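Local coordinates for bacteriocin (Pseudomonas syringae pv. tomato, PDB 4FZL), which kills related bacteria as a calcium-binding, colicin M-like bacteriocin, probably by acting as a phosphatase that degrades the peptidoglycan precursor lipid II, at residues 17-23 with 94-98; 40-45 with 77-81; 45-49 with 62-66; 146-152 with 168-174; 181-185 with 235-239. All coordinates share one frame; numbering follows the deposited sequence.

Interaction 1: residues 17-23 with 94-98; sequences YCSPNCL and LMTPF
Sulfur meets aromatic ring where Cys-22 touches Phe-98. SG of Cys-22 lies 3.6 Å from CE2 of Phe-98 and approaches the ring obliquely, its line to the ring centre 37° off the normal. With SG opposite the backbone N (chi1 -168°) on a CB that points toward segment 94-98, the thiol reaches the ring. Leu-23 meets the same ring at its rim: its CA sits near the ring plane, 3.9 Å from CZ of Phe-98, while the two side chains cross at about a right angle. The remaining contacts are made by methyl groups of Met-95 and Leu-94. Met-95 stretches out beyond CG, and its terminal CE reaches the end of helix 14-17 and the bend after it, 3.5 Å from O of Tyr-17 and 3.7 Å from SG of Cys-18. Leu-94 lays CD2 against the backbone there, 3.5 Å from N of Ser-19. This bend is a helix-to-helix connection: Cys-18 leaves helical geometry at the centre of an inverse gamma turn, and a type I turn from Ser-19 to Cys-22 leads into helix 22-33. The bend has its own polar bonds: OG of Ser-19 accepts a capping bond from N of Asn-21 at 2.9 Å and also bonds to O of Leu-16. Phe-46 of helix 37-54 meets the rings of both Tyr-17 and Phe-98 edge-to-face.

Interaction 2: residues 40-45 with 77-81; sequences KVALKT and NENII
Lys-44 and Ile-81 lie against each other at the stem of the lysine, CB of Lys-44 being 3.9 Å from CG2 of Ile-81, and beyond this the lysine chain bends back to the loop. The bend is at chi3 (-81°), and it turns NZ between two carbonyls of segment 77-81. NZ donates to O of Glu-78 at 2.6 Å, tilted 34° from that carbonyl plane, and to O of Ile-81 at 2.9 Å, close to the line of the C=O bond. One ammonium thus ties together two carbonyls three residues apart in the loop, and Phe-106 adds a cation-pi contact. Within the loop, OD1 of Asn-77 accepts from N of Asn-79, an Asx turn.

Lys-40, one helical turn earlier, runs out extended and crosses the Glu-78 side chain at a slant. Its NZ is 3.5 Å from OE2 of Glu-78, a long salt bridge and a weak hydrogen bond, accompanied by two water bridges, each with one weak leg. Between the lysines Val-41 supplies the apolar part: CG1 touches CG2 of Ile-81 at 3.9 Å, and CG2 faces CG1 of Ile-80. Thr-45 crosses Ile-81 nearly at right angles, OG1 beside CD1, with its hydroxyl donated back to O of Val-41.

The contact fastens the loop after helix 59-70 onto helix 37-54. Its two lysines act differently: Lys-44, buried, is gripped by two neutral carbonyls, its charge probably also eased by the nearby Glu-78 carboxylate and Phe-106, whereas the water-mediated Lys-40 pair probably contributes a softer, partly solvent-screened attraction.

Interaction 3: residues 45-49 with 62-66; sequences TFAAA and AYNEI
Ile-66 pushes its CD1 methyl into the small-residue surface of helix 37-54, 3.4 Å from N of Ala-49 and 3.6 Å from CB of Ala-48. Its other branch, CG2, slides past Thr-45 in the opposite direction, 3.8 Å from CG2 of that threonine. The same threonine methyl also meets Tyr-63, 3.7 Å from CD1, with the two side chains at about a right angle. Further along, CB of Ala-49 lies 4.2 Å from CB of Tyr-63 and approaches CB of Ala-62. The alanines allow a close approach, with CA of Ala-49 and CA of Tyr-63 only 5.1 Å apart.

The tyrosine leaves its helix with CG anti to the backbone N (chi1 175°), which carries the ring alongside Phe-46, both pointing the same way. CE1 of Tyr-63 sits at the edge of the Phe-46 ring, 4.0 Å from CE1 of Phe-46. The phenol is positioned from further out: its OH bonds to O of Leu-10 in helix 5-12. Ile-81 from the loop that follows helix 59-70 packs on Ile-66.

The short helical segments approach to 8.9 Å between axes at 127°, so the chain returns obliquely after the turn between helices 37-54 and 59-70. Cohesion across the contact is apolar and depends on shape, while the tyrosine's polar end is satisfied by a third helix.

Interaction 4: residues 146-152 with 168-174; sequences LDVNFAY and ITLRLVG. With EDO (1,2-ethanediol), chain G; EDO (1,2-ethanediol), chain F; EDO (1,2-ethanediol), chain E.
Arg-171 runs extended from CG to NE, and Asp-147 turns its carboxylate away from its own backbone N (chi1 -163°) to meet it diagonally, two residues from Val-173, the partner of Asp-147 in the strand register. The guanidinium grips the carboxylate side-on. NE donates to OD1 of Asp-147 at 2.8 Å and NH2 to OD2 at 2.8 Å, both onto syn lone pairs, the bonds nearly straight and the two planes only 8° apart. NH1 and NH2 also bind ethanediol molecules, probably from the crystallisation liquor. On this face Asn-149 lies beside the arginine stem, ND2 3.4 Å from CB of Arg-171.

The reverse face is apolar. CB of Leu-170 lies over one face of the Phe-150 ring, 4.0 Å from its centroid, a CH-pi contact, and CB of Leu-172 lies at the ring's edge. CD1 of Leu-170 makes an off-centre CH-pi contact with Tyr-152, 3.8 Å from its CG, while CD2 of Leu-146 meets CD2 of Leu-172 at 3.6 Å. Val-131 of helix 129-135 packs against both Phe-150 and Leu-172.

Backbone bonds in pairs link Leu-146 with Gly-174, Val-148 with Leu-172, Phe-150 with Leu-170 and Tyr-152 with Ile-168. This is the regular register of an antiparallel two-strand unit in a larger mixed sheet, with strand 184-197 on the other side of 167-178; the Ile-168 end of the pair borders the calcium site of Leu-165, Asn-167 and Asp-195.

Interaction 5: residues 181-185 with 235-239; sequences SGAWT and TVSGN
Val-236 opens the contact, with CG1 4.0 Å from CH2 of Trp-184 and its carbonyl oxygen 3.4 Å from CZ3 of the same ring. Its O also receives a CA-H...O contact from Thr-185. Next comes Ser-237, whose side chain lies on the opposite face of the sheet from the indole: its OG shares a hydrogen bond with OG1 of Thr-185 at 3.1 Å. Ser-237 and Thr-185 form a non-hydrogen-bonded pair of antiparallel strands, part of the mixed sheet in which strand 184-197 also pairs with strand 167-178.

At Gly-238 the backbone is gripped twice by Trp-184, N of Trp-184 donating to O of Gly-238 at 3.0 Å and N of Gly-238 to O of Trp-184 at 2.9 Å. The tryptophan side chain leaves between its own N and carbonyl carbon (chi1 55°), folding the indole back over this glycine. CA of Gly-238 lies 3.9 Å from the centroid of the six-membered ring, a CH-pi contact over the face; the indole lies directly on the glycine backbone, N of Gly-238 sitting over its centre. Helix 129-135 packs on the tryptophan through Met-132 and Ile-135. Asn-239, the last modelled residue, brings its side chain alongside Ala-183.

Interactions 1, 2 and 3 belong to one helical region. Interactions 2 and 3 share Thr-45 and touch through Ile-81, whose CD1 is 3.8 Å from CG2 of Ile-66. Interaction 1 joins interaction 3 through Phe-46, with CE of Met-95 3.6 Å from CD1 of Phe-46, and interaction 2 where O of Phe-98 meets CD1 of Leu-43. Interactions 4 and 5 lie across the chain's centre in the mixed sheet, their centres about 18 Å apart. Interaction 4 borders the calcium ion, about 4 Å from the Ile-168 side chain; interactions 1 to 3 lie away from it. In interaction 5 the Thr-185 side chain is about 5 Å from that of Asp-177, which can bind magnesium, absent from this model.

Interaction 1: residues 17-23 with 94-98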
# COMPACT_ATOMS: atom_id res chain seq x y z
N TYR A 17 11.68 -6.21 12.61
CA TYR A 17 11.07 -5.40 11.58
C TYR A 17 10.32 -6.25 10.58
O TYR A 17 9.32 -5.84 10.09
CB TYR A 17 12.15 -4.61 10.85
CG TYR A 17 12.75 -3.46 11.58
CD1 TYR A 17 11.95 -2.64 12.36
CD2 TYR A 17 14.06 -3.08 11.38
CE1 TYR A 17 12.43 -1.48 12.93
CE2 TYR A 17 14.53 -1.89 11.94
CZ TYR A 17 13.70 -1.09 12.69
OH TYR A 17 14.16 0.10 13.25
N CYS A 18 10.79 -7.45 10.28
CA CYS A 18 10.10 -8.34 9.33
C CYS A 18 9.13 -9.25 10.11
O CYS A 18 9.24 -10.49 10.13
CB CYS A 18 11.09 -9.19 8.51
SG CYS A 18 12.05 -8.10 7.42
N SER A 19 8.28 -8.62 10.89
CA SER A 19 7.31 -9.29 11.72
C SER A 19 6.16 -8.29 12.02
O SER A 19 6.24 -7.12 11.68
CB SER A 19 7.94 -9.79 13.02
OG SER A 19 8.02 -8.73 13.96
N PRO A 20 5.12 -8.75 12.74
CA PRO A 20 4.07 -7.84 13.25
C PRO A 20 4.59 -6.81 14.23
O PRO A 20 3.88 -5.87 14.54
CB PRO A 20 3.15 -8.80 13.98
CG PRO A 20 3.25 -10.04 13.15
CD PRO A 20 4.73 -10.15 12.96
N ASN A 21 5.81 -6.98 14.73
CA ASN A 21 6.43 -6.00 15.65
C ASN A 21 7.10 -4.84 14.95
O ASN A 21 7.71 -4.00 15.63
CB ASN A 21 7.49 -6.76 16.47
CG ASN A 21 6.89 -7.87 17.33
OD1 ASN A 21 7.33 -9.03 17.30
ND2 ASN A 21 5.85 -7.51 18.09
N CYS A 22 6.98 -4.77 13.62
CA CYS A 22 7.68 -3.72 12.83
C CYS A 22 7.38 -2.32 13.34
O CYS A 22 8.32 -1.60 13.65
CB CYS A 22 7.27 -3.83 11.38
SG CYS A 22 8.33 -2.81 10.30
N LEU A 23 6.10 -1.95 13.46
CA LEU A 23 5.79 -0.59 13.79
C LEU A 23 6.35 -0.22 15.15
O LEU A 23 6.97 0.85 15.30
CB LEU A 23 4.30 -0.33 13.73
CG LEU A 23 3.79 1.06 14.17
CD1 LEU A 23 4.36 2.09 13.23
CD2 LEU A 23 2.25 1.12 14.22
N LEU A 94 3.78 -6.50 4.27
CA LEU A 94 4.00 -5.95 5.60
C LEU A 94 4.52 -4.49 5.56
O LEU A 94 4.05 -3.58 6.32
CB LEU A 94 5.09 -6.77 6.28
CG LEU A 94 5.51 -6.46 7.69
CD1 LEU A 94 4.27 -6.38 8.59
CD2 LEU A 94 6.49 -7.54 8.13
N MET A 95 5.47 -4.25 4.64
CA MET A 95 6.17 -2.97 4.61
C MET A 95 5.57 -1.96 3.67
O MET A 95 6.11 -0.84 3.49
CB MET A 95 7.67 -3.14 4.38
CG MET A 95 8.35 -3.67 5.70
SD MET A 95 10.04 -4.12 5.40
CE MET A 95 10.53 -4.79 6.98
N THR A 96 4.46 -2.29 3.05
CA THR A 96 3.82 -1.37 2.10
C THR A 96 3.49 0.01 2.71
O THR A 96 3.81 1.05 2.11
CB THR A 96 2.64 -2.03 1.41
OG1 THR A 96 3.12 -2.86 0.38
CG2 THR A 96 1.68 -0.96 0.76
N PRO A 97 2.89 0.06 3.92
CA PRO A 97 2.58 1.44 4.41
C PRO A 97 3.88 2.23 4.67
O PRO A 97 3.89 3.44 4.59
CB PRO A 97 1.80 1.22 5.70
CG PRO A 97 1.65 -0.23 5.84
CD PRO A 97 2.21 -0.98 4.68
N PHE A 98 4.96 1.53 5.05
CA PHE A 98 6.24 2.21 5.24
C PHE A 98 6.82 2.69 3.92
O PHE A 98 7.50 3.72 3.83
CB PHE A 98 7.24 1.31 5.93
CG PHE A 98 6.87 1.01 7.35
CD1 PHE A 98 7.14 1.90 8.36
CD2 PHE A 98 6.22 -0.17 7.66
CE1 PHE A 98 6.79 1.59 9.70
CE2 PHE A 98 5.85 -0.48 8.99
CZ PHE A 98 6.12 0.43 10.00

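Interaction 2: residues 40-45 with 77-81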
# COMPACT_ATOMS: atom_id res chain seq x y z
N LYS A 40 16.24 6.72 9.37
CA LYS A 40 16.05 7.07 7.95
C LYS A 40 16.54 5.94 7.10
O LYS A 40 15.90 5.56 6.11
CB LYS A 40 16.74 8.38 7.62
CG LYS A 40 16.03 9.62 8.22
CD LYS A 40 16.81 10.87 7.87
CE LYS A 40 16.45 12.07 8.72
NZ LYS A 40 17.44 13.17 8.63
N VAL A 41 17.66 5.37 7.51
CA VAL A 41 18.21 4.23 6.73
C VAL A 41 17.25 2.97 6.85
O VAL A 41 16.98 2.30 5.84
CB VAL A 41 19.65 3.84 7.15
CG1 VAL A 41 20.12 2.52 6.48
CG2 VAL A 41 20.58 4.99 6.80
N ALA A 42 16.72 2.71 8.06
CA ALA A 42 15.69 1.67 8.22
C ALA A 42 14.50 1.93 7.28
O ALA A 42 14.07 1.05 6.54
CB ALA A 42 15.27 1.47 9.70
N LEU A 43 13.98 3.17 7.27
CA LEU A 43 12.79 3.45 6.52
C LEU A 43 13.04 3.24 5.01
O LEU A 43 12.22 2.65 4.29
CB LEU A 43 12.33 4.89 6.82
CG LEU A 43 11.05 5.29 6.11
CD1 LEU A 43 9.86 4.37 6.39
CD2 LEU A 43 10.67 6.72 6.51
N LYS A 44 14.19 3.73 4.53
CA LYS A 44 14.56 3.48 3.16
C LYS A 44 14.77 2.00 2.78
O LYS A 44 14.46 1.57 1.68
CB LYS A 44 15.73 4.39 2.75
CG LYS A 44 15.41 5.86 2.59
CD LYS A 44 16.51 6.76 2.01
CE LYS A 44 17.49 7.13 3.04
NZ LYS A 44 18.54 8.02 2.40
N THR A 45 15.28 1.24 3.75
CA THR A 45 15.45 -0.19 3.56
C THR A 45 14.06 -0.85 3.45
O THR A 45 13.88 -1.77 2.64
CB THR A 45 16.30 -0.81 4.68
OG1 THR A 45 17.58 -0.17 4.68
CG2 THR A 45 16.42 -2.41 4.59
N ASN A 77 26.52 7.46 6.90
CA ASN A 77 25.58 8.56 6.72
C ASN A 77 24.24 8.13 6.16
O ASN A 77 24.07 7.01 5.70
CB ASN A 77 26.15 9.68 5.83
CG ASN A 77 26.41 9.18 4.41
OD1 ASN A 77 25.50 9.09 3.60
ND2 ASN A 77 27.68 8.90 4.10
N GLU A 78 23.27 9.03 6.15
CA GLU A 78 21.89 8.67 5.72
C GLU A 78 21.71 8.30 4.25
O GLU A 78 20.69 7.71 3.88
CB GLU A 78 20.85 9.74 6.11
CG GLU A 78 21.11 11.03 5.39
CD GLU A 78 20.35 12.22 6.02
OE1 GLU A 78 20.93 13.01 6.82
OE2 GLU A 78 19.16 12.32 5.74
N ASN A 79 22.71 8.64 3.42
CA ASN A 79 22.72 8.34 1.99
C ASN A 79 23.43 7.05 1.61
O ASN A 79 23.60 6.79 0.43
CB ASN A 79 23.29 9.54 1.22
CG ASN A 79 22.47 10.74 1.42
OD1 ASN A 79 22.96 11.84 1.69
ND2 ASN A 79 21.19 10.53 1.38
N ILE A 80 23.72 6.19 2.58
CA ILE A 80 24.29 4.89 2.25
C ILE A 80 23.30 3.94 1.60
O ILE A 80 23.68 2.91 1.08
CB ILE A 80 24.97 4.19 3.45
CG1 ILE A 80 23.99 3.96 4.63
CG2 ILE A 80 26.19 5.01 3.90
CD1 ILE A 80 24.62 3.43 5.89
N ILE A 81 22.03 4.33 1.64
CA ILE A 81 21.03 3.77 0.79
C ILE A 81 20.28 4.98 0.25
O ILE A 81 19.90 5.91 1.01
CB ILE A 81 20.10 2.80 1.49
CG1 ILE A 81 18.96 2.33 0.56
CG2 ILE A 81 19.51 3.45 2.79
CD1 ILE A 81 18.21 1.15 1.10
O HOH W 1 19.97 12.57 9.99
O HOH W 2 18.27 14.68 5.62

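Interaction 3: residues 45-49 with 62-66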
# COMPACT_ATOMS: atom_id res chain seq x y z
N THR A 45 15.28 1.24 3.75
CA THR A 45 15.45 -0.19 3.56
C THR A 45 14.06 -0.85 3.45
O THR A 45 13.88 -1.77 2.64
CB THR A 45 16.30 -0.81 4.68
OG1 THR A 45 17.58 -0.17 4.68
CG2 THR A 45 16.42 -2.41 4.59
N PHE A 46 13.11 -0.42 4.34
CA PHE A 46 11.77 -0.98 4.24
C PHE A 46 11.21 -0.73 2.82
O PHE A 46 10.52 -1.60 2.25
CB PHE A 46 10.79 -0.38 5.25
CG PHE A 46 11.16 -0.52 6.70
CD1 PHE A 46 12.03 -1.49 7.19
CD2 PHE A 46 10.63 0.38 7.59
CE1 PHE A 46 12.37 -1.52 8.50
CE2 PHE A 46 10.92 0.30 8.96
CZ PHE A 46 11.81 -0.66 9.39
N ALA A 47 11.39 0.51 2.33
CA ALA A 47 10.84 0.76 1.03
C ALA A 47 11.48 -0.08 -0.06
O ALA A 47 10.82 -0.54 -0.99
CB ALA A 47 11.07 2.21 0.74
N ALA A 48 12.81 -0.22 0.03
CA ALA A 48 13.51 -1.07 -0.92
C ALA A 48 13.06 -2.55 -0.85
O ALA A 48 12.98 -3.25 -1.90
CB ALA A 48 15.03 -0.94 -0.72
N ALA A 49 12.88 -3.03 0.39
CA ALA A 49 12.52 -4.42 0.57
C ALA A 49 11.09 -4.64 0.02
O ALA A 49 10.78 -5.65 -0.62
CB ALA A 49 12.62 -4.78 2.06
N ALA A 62 14.98 -10.23 1.11
CA ALA A 62 15.18 -8.90 0.41
C ALA A 62 15.78 -7.91 1.46
O ALA A 62 16.83 -7.28 1.24
CB ALA A 62 13.90 -8.34 -0.17
N TYR A 63 15.10 -7.82 2.61
CA TYR A 63 15.55 -6.98 3.70
C TYR A 63 17.01 -7.28 4.08
O TYR A 63 17.86 -6.36 4.15
CB TYR A 63 14.63 -7.16 4.91
CG TYR A 63 15.12 -6.38 6.14
CD1 TYR A 63 14.65 -5.10 6.34
CD2 TYR A 63 16.01 -6.96 7.01
CE1 TYR A 63 15.04 -4.36 7.47
CE2 TYR A 63 16.44 -6.24 8.08
CZ TYR A 63 16.01 -4.94 8.34
OH TYR A 63 16.45 -4.22 9.48
N ASN A 64 17.25 -8.57 4.32
CA ASN A 64 18.60 -9.00 4.72
C ASN A 64 19.64 -8.66 3.61
O ASN A 64 20.77 -8.14 3.92
CB ASN A 64 18.69 -10.49 5.01
CG ASN A 64 17.98 -10.91 6.29
OD1 ASN A 64 17.75 -10.14 7.19
ND2 ASN A 64 17.64 -12.21 6.36
N GLU A 65 19.27 -8.91 2.34
CA GLU A 65 20.20 -8.60 1.26
C GLU A 65 20.48 -7.12 1.09
O GLU A 65 21.64 -6.77 0.76
CB GLU A 65 19.74 -9.21 -0.06
CG GLU A 65 19.88 -10.74 0.00
CD GLU A 65 21.38 -11.19 0.11
OE1 GLU A 65 22.23 -10.75 -0.69
OE2 GLU A 65 21.73 -11.99 0.99
N ILE A 66 19.47 -6.26 1.26
CA ILE A 66 19.69 -4.82 1.21
C ILE A 66 20.59 -4.39 2.40
O ILE A 66 21.55 -3.62 2.24
CB ILE A 66 18.33 -4.14 1.31
CG1 ILE A 66 17.55 -4.37 0.04
CG2 ILE A 66 18.52 -2.66 1.48
CD1 ILE A 66 16.04 -4.23 0.22

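Interaction 4: residues 146-152 with 168-174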
# COMPACT_ATOMS: atom_id res chain seq x y z
N LEU A 146 -23.58 -2.72 -17.35
CA LEU A 146 -23.48 -2.05 -16.02
C LEU A 146 -22.11 -1.36 -15.98
O LEU A 146 -21.10 -1.97 -16.30
CB LEU A 146 -23.48 -3.08 -14.92
CG LEU A 146 -23.30 -2.56 -13.48
CD1 LEU A 146 -24.65 -2.00 -13.11
CD2 LEU A 146 -22.93 -3.62 -12.50
N ASP A 147 -22.05 -0.12 -15.53
CA ASP A 147 -20.78 0.55 -15.38
C ASP A 147 -20.99 1.61 -14.32
O ASP A 147 -21.41 2.71 -14.66
CB ASP A 147 -20.31 1.10 -16.74
CG ASP A 147 -18.83 1.46 -16.83
OD1 ASP A 147 -18.18 1.44 -15.76
OD2 ASP A 147 -18.28 1.72 -17.98
N VAL A 148 -20.68 1.31 -13.08
CA VAL A 148 -20.92 2.25 -12.02
C VAL A 148 -19.74 2.30 -11.07
O VAL A 148 -18.92 1.38 -11.02
CB VAL A 148 -22.19 1.87 -11.26
CG1 VAL A 148 -23.38 1.88 -12.22
CG2 VAL A 148 -22.02 0.50 -10.60
N ASN A 149 -19.66 3.38 -10.33
CA ASN A 149 -18.55 3.57 -9.41
C ASN A 149 -19.08 3.70 -7.98
O ASN A 149 -20.25 4.05 -7.75
CB ASN A 149 -17.85 4.86 -9.74
CG ASN A 149 -17.52 5.02 -11.20
OD1 ASN A 149 -17.94 6.10 -11.87
ND2 ASN A 149 -16.92 4.04 -11.76
N PHE A 150 -18.24 3.28 -7.04
CA PHE A 150 -18.60 3.30 -5.62
C PHE A 150 -17.40 3.50 -4.69
O PHE A 150 -16.30 3.00 -4.99
CB PHE A 150 -19.42 2.06 -5.21
CG PHE A 150 -18.69 0.77 -5.41
CD1 PHE A 150 -18.06 0.09 -4.38
CD2 PHE A 150 -18.67 0.22 -6.67
CE1 PHE A 150 -17.43 -1.14 -4.63
CE2 PHE A 150 -18.03 -0.98 -6.93
CZ PHE A 150 -17.39 -1.65 -5.91
N ALA A 151 -17.63 4.19 -3.57
CA ALA A 151 -16.61 4.34 -2.55
C ALA A 151 -16.44 3.05 -1.83
O ALA A 151 -17.42 2.32 -1.60
CB ALA A 151 -16.98 5.45 -1.55
N TYR A 152 -15.21 2.79 -1.41
CA TYR A 152 -14.92 1.56 -0.71
C TYR A 152 -13.88 1.79 0.36
O TYR A 152 -12.82 2.29 0.10
CB TYR A 152 -14.40 0.52 -1.69
CG TYR A 152 -14.43 -0.92 -1.19
CD1 TYR A 152 -15.63 -1.64 -1.13
CD2 TYR A 152 -13.27 -1.54 -0.77
CE1 TYR A 152 -15.64 -2.95 -0.68
CE2 TYR A 152 -13.27 -2.84 -0.35
CZ TYR A 152 -14.48 -3.52 -0.28
OH TYR A 152 -14.53 -4.82 0.12
N ILE A 168 -11.14 4.39 -1.20
CA ILE A 168 -10.85 4.57 -2.60
C ILE A 168 -12.17 4.50 -3.34
O ILE A 168 -13.21 4.24 -2.76
CB ILE A 168 -9.89 3.47 -3.07
CG1 ILE A 168 -10.41 2.04 -2.95
CG2 ILE A 168 -8.52 3.57 -2.43
CD1 ILE A 168 -9.53 0.96 -3.52
N THR A 169 -12.11 4.71 -4.62
CA THR A 169 -13.31 4.57 -5.47
C THR A 169 -12.99 3.42 -6.42
O THR A 169 -11.95 3.37 -7.07
CB THR A 169 -13.61 5.86 -6.18
OG1 THR A 169 -13.72 7.00 -5.28
CG2 THR A 169 -14.89 5.75 -7.09
N LEU A 170 -13.96 2.54 -6.49
CA LEU A 170 -13.94 1.40 -7.38
C LEU A 170 -14.95 1.57 -8.50
O LEU A 170 -15.94 2.35 -8.40
CB LEU A 170 -14.24 0.12 -6.63
CG LEU A 170 -13.22 -0.23 -5.54
CD1 LEU A 170 -13.57 -1.53 -4.81
CD2 LEU A 170 -11.84 -0.39 -6.14
N ARG A 171 -14.64 0.88 -9.60
CA ARG A 171 -15.54 0.80 -10.73
C ARG A 171 -15.92 -0.63 -11.02
O ARG A 171 -15.05 -1.48 -11.07
CB ARG A 171 -14.86 1.37 -11.98
CG ARG A 171 -15.64 1.27 -13.27
CD ARG A 171 -14.82 1.89 -14.35
NE ARG A 171 -15.45 1.82 -15.64
CZ ARG A 171 -14.80 1.99 -16.79
NH1 ARG A 171 -13.46 2.07 -16.79
NH2 ARG A 171 -15.46 1.94 -17.95
N LEU A 172 -17.22 -0.91 -11.15
CA LEU A 172 -17.73 -2.22 -11.51
C LEU A 172 -18.27 -2.10 -12.91
O LEU A 172 -19.22 -1.31 -13.16
CB LEU A 172 -18.85 -2.67 -10.55
CG LEU A 172 -19.39 -4.09 -10.76
CD1 LEU A 172 -18.37 -5.23 -10.56
CD2 LEU A 172 -20.64 -4.25 -9.86
N VAL A 173 -17.72 -2.89 -13.84
CA VAL A 173 -18.07 -2.73 -15.23
C VAL A 173 -18.21 -4.14 -15.85
O VAL A 173 -17.35 -5.02 -15.67
CB VAL A 173 -17.02 -1.86 -16.00
CG1 VAL A 173 -15.58 -2.33 -15.77
CG2 VAL A 173 -17.34 -1.85 -17.47
N GLY A 174 -19.33 -4.34 -16.54
CA GLY A 174 -19.61 -5.59 -17.19
C GLY A 174 -21.02 -5.66 -17.69
O GLY A 174 -21.66 -4.66 -18.01
C1 EDO G . -24.59 3.18 -17.08
O1 EDO G . -23.59 2.74 -18.02
C2 EDO G . -24.50 2.64 -15.67
O2 EDO G . -24.59 1.25 -15.63
C1 EDO F . -11.87 2.89 -19.66
O1 EDO F . -10.80 3.68 -20.33
C2 EDO F . -13.15 3.29 -20.34
O2 EDO F . -14.15 2.30 -20.63
C1 EDO E . -11.20 2.86 -13.39
O1 EDO E . -11.35 2.40 -14.74
C2 EDO E . -10.41 4.11 -13.33
O2 EDO E . -9.09 3.95 -13.82

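Interaction 5: residues 181-185 with 235-239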
# COMPACT_ATOMS: atom_id res chain seq x y z
N SER A 181 -37.81 -14.95 -15.53
CA SER A 181 -38.00 -15.12 -14.07
C SER A 181 -37.67 -13.87 -13.26
O SER A 181 -38.45 -13.46 -12.41
CB SER A 181 -37.12 -16.26 -13.52
OG SER A 181 -37.56 -17.53 -13.97
N GLY A 182 -36.49 -13.29 -13.52
CA GLY A 182 -35.93 -12.21 -12.70
C GLY A 182 -34.66 -12.68 -12.02
O GLY A 182 -34.12 -12.00 -11.18
N ALA A 183 -34.18 -13.88 -12.38
CA ALA A 183 -32.86 -14.34 -11.96
C ALA A 183 -31.75 -13.72 -12.84
O ALA A 183 -31.89 -13.68 -14.07
CB ALA A 183 -32.80 -15.84 -12.02
N TRP A 184 -30.64 -13.28 -12.25
CA TRP A 184 -29.59 -12.62 -13.06
C TRP A 184 -28.20 -13.01 -12.64
O TRP A 184 -27.96 -13.39 -11.47
CB TRP A 184 -29.70 -11.10 -12.99
CG TRP A 184 -29.68 -10.58 -11.56
CD1 TRP A 184 -30.79 -10.32 -10.74
CD2 TRP A 184 -28.50 -10.29 -10.71
NE1 TRP A 184 -30.38 -9.88 -9.50
CE2 TRP A 184 -29.03 -9.83 -9.42
CE3 TRP A 184 -27.12 -10.34 -10.89
CZ2 TRP A 184 -28.19 -9.46 -8.37
CZ3 TRP A 184 -26.28 -9.97 -9.82
CH2 TRP A 184 -26.80 -9.53 -8.59
N THR A 185 -27.29 -12.93 -13.61
CA THR A 185 -25.85 -13.05 -13.39
C THR A 185 -25.13 -11.83 -13.95
O THR A 185 -25.47 -11.28 -15.04
CB THR A 185 -25.27 -14.32 -14.02
OG1 THR A 185 -25.96 -15.43 -13.47
CG2 THR A 185 -23.76 -14.48 -13.69
N THR A 235 -17.76 -12.28 -10.74
CA THR A 235 -19.08 -12.76 -11.11
C THR A 235 -20.01 -12.68 -9.89
O THR A 235 -19.60 -13.03 -8.77
CB THR A 235 -18.95 -14.19 -11.60
OG1 THR A 235 -18.35 -14.98 -10.58
CG2 THR A 235 -18.04 -14.22 -12.81
N VAL A 236 -21.24 -12.25 -10.10
CA VAL A 236 -22.20 -12.08 -9.04
C VAL A 236 -23.55 -12.48 -9.61
O VAL A 236 -23.87 -12.13 -10.76
CB VAL A 236 -22.28 -10.62 -8.52
CG1 VAL A 236 -23.13 -10.57 -7.27
CG2 VAL A 236 -20.89 -10.06 -8.20
N SER A 237 -24.32 -13.21 -8.83
CA SER A 237 -25.68 -13.53 -9.23
C SER A 237 -26.71 -13.15 -8.16
O SER A 237 -26.36 -12.88 -7.01
CB SER A 237 -25.75 -15.01 -9.54
OG SER A 237 -24.82 -15.31 -10.57
N GLY A 238 -27.98 -13.08 -8.56
CA GLY A 238 -29.05 -12.91 -7.58
C GLY A 238 -30.44 -13.05 -8.14
O GLY A 238 -30.59 -13.59 -9.25
N ASN A 239 -31.44 -12.55 -7.38
CA ASN A 239 -32.87 -12.53 -7.77
C ASN A 239 -33.70 -11.27 -7.44
O ASN A 239 -34.51 -10.86 -8.26
CB ASN A 239 -33.59 -13.76 -7.24
CG ASN A 239 -33.83 -14.78 -8.32
OD1 ASN A 239 -32.92 -15.56 -8.65
ND2 ASN A 239 -35.01 -14.69 -8.98